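PDB 4QK0: GH127 beta-L-arabinofuranoside from Geobacillus stearothermophilus, which hydrolyses beta-L-arabinofuranosidic bonds, releasing L-arabinose, as a glycoside hydrolase of family 127. Local coordinates for the interface of chains A and B. Coordinates in Å, arbitrary orientation; residue numbers count along the deposited sequence, not the author numbering. Chains: chain A/B, GH127 beta-L-arabinofuranoside.

The interface of chains A and B. Residues chain A 492, 535-537; chain B 614-616.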
# COMPACT_ATOMS: atom_id res chain seq x y z
N ARG A 492 12.22 -6.96 33.83
CA ARG A 492 12.45 -8.25 34.51
C ARG A 492 13.14 -7.84 35.80
O ARG A 492 14.02 -6.96 35.78
CB ARG A 492 13.48 -9.18 33.82
CG ARG A 492 13.52 -9.33 32.31
CD ARG A 492 14.98 -9.28 31.79
NE ARG A 492 15.07 -9.35 30.32
CZ ARG A 492 15.17 -10.47 29.59
NH1 ARG A 492 15.25 -11.67 30.17
NH2 ARG A 492 15.22 -10.38 28.25
N GLU A 535 16.75 -4.44 25.02
CA GLU A 535 16.06 -5.61 24.64
C GLU A 535 15.81 -5.66 23.11
O GLU A 535 15.53 -4.65 22.48
CB GLU A 535 14.68 -5.64 25.30
CG GLU A 535 14.66 -5.63 26.81
CD GLU A 535 14.90 -7.00 27.47
OE1 GLU A 535 15.41 -7.96 26.81
OE2 GLU A 535 14.61 -7.09 28.70
N ARG A 536 15.87 -6.86 22.56
CA ARG A 536 15.49 -7.16 21.19
C ARG A 536 14.05 -7.64 21.21
O ARG A 536 13.77 -8.71 21.73
CB ARG A 536 16.37 -8.29 20.64
CG ARG A 536 17.77 -7.88 20.17
CD ARG A 536 18.51 -9.13 19.64
NE ARG A 536 19.76 -8.87 18.95
CZ ARG A 536 20.90 -8.53 19.55
NH1 ARG A 536 20.98 -8.40 20.89
NH2 ARG A 536 21.99 -8.30 18.83
N ILE A 537 13.13 -6.85 20.68
CA ILE A 537 11.73 -7.23 20.74
C ILE A 537 11.32 -7.96 19.45
O ILE A 537 11.62 -7.48 18.33
CB ILE A 537 10.87 -5.98 20.92
CG1 ILE A 537 11.32 -5.17 22.17
CG2 ILE A 537 9.41 -6.36 21.04
CD1 ILE A 537 11.28 -5.95 23.48
N ARG B 614 7.44 -9.41 22.43
CA ARG B 614 8.17 -10.12 23.50
C ARG B 614 9.66 -9.95 23.32
O ARG B 614 10.16 -10.11 22.21
CB ARG B 614 7.99 -11.65 23.38
CG ARG B 614 6.83 -12.43 23.94
CD ARG B 614 6.74 -12.16 25.42
NE ARG B 614 5.97 -10.95 25.68
CZ ARG B 614 5.78 -10.45 26.90
NH1 ARG B 614 6.29 -11.06 27.96
NH2 ARG B 614 5.05 -9.34 27.04
N PRO B 615 10.40 -9.84 24.42
CA PRO B 615 11.86 -9.86 24.41
C PRO B 615 12.47 -11.25 24.42
O PRO B 615 13.42 -11.47 25.12
CB PRO B 615 12.19 -9.15 25.74
CG PRO B 615 11.11 -9.64 26.64
CD PRO B 615 9.89 -9.67 25.79
N ILE B 616 11.95 -12.20 23.67
CA ILE B 616 12.47 -13.57 23.76
C ILE B 616 13.14 -14.01 22.48
O ILE B 616 12.85 -13.50 21.43
CB ILE B 616 11.37 -14.60 24.05
CG1 ILE B 616 10.21 -14.44 23.05
CG2 ILE B 616 10.88 -14.50 25.49
CD1 ILE B 616 9.95 -15.65 22.19
O HOH W 1 14.50 -11.08 21.04
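Two torsions shape the side of A:Glu535 that B:Pro615 meets: chi1 of -60° sets CG anti to the carbonyl carbon, and a bend at chi2 (-81°) carries the carboxylate towards A:Arg492 and the proline ring. One of its oxygens, OE1 of A:Glu535, lies 3.6 Å from CB of B:Pro615, an approach by van der Waals contact in which the two side chains cross obliquely. The same carboxylate is held by a neighbour in its own chain. A:Arg492 grips it side-on in a bidentate salt bridge, NE to OE2 of A:Glu535 at 2.8 Å and NH2 to OE1 of A:Glu535 at 2.8 Å. Both oxygens use their syn lone pairs and lie almost in the guanidinium plane, and the bonds are close to straight. This pairing should hold the carboxylate's rotation and offset much of its charge beside the apolar ring. A:Arg492 and B:Pro615 run alongside each other in opposite directions, with NH2 of A:Arg492 3.8 Å from the carbonyl O of B:Pro615, too far for a bond. Further along the strand, A:Ile537 brings its CD1 methyl to 4.0 Å from CB of B:Pro615, so that the ring's CB meets both carboxylate and aliphatic surface. CG2 of A:Ile537 faces the backbone of B:Arg614. The carbonyl O of A:Arg536, the residue between A:Glu535 and A:Ile537, comes 3.5 Å from CA of B:Pro615. A water links this oxygen to the partner, 2.6 Å from O of A:Arg536 and 2.9 Å from O of B:Ile616; apart from this bridge, the two sides meet by van der Waals packing around B:Pro615. The patch and its twin belong to the two-fold interface of the deposited dimer, though the structure alone does not show whether this dimer forms in solution. Strand 534-539 of chain A and strand 613-614 of chain B, with its following loop, belong to the C-terminal domains, and A:Arg492 to a middle-domain loop.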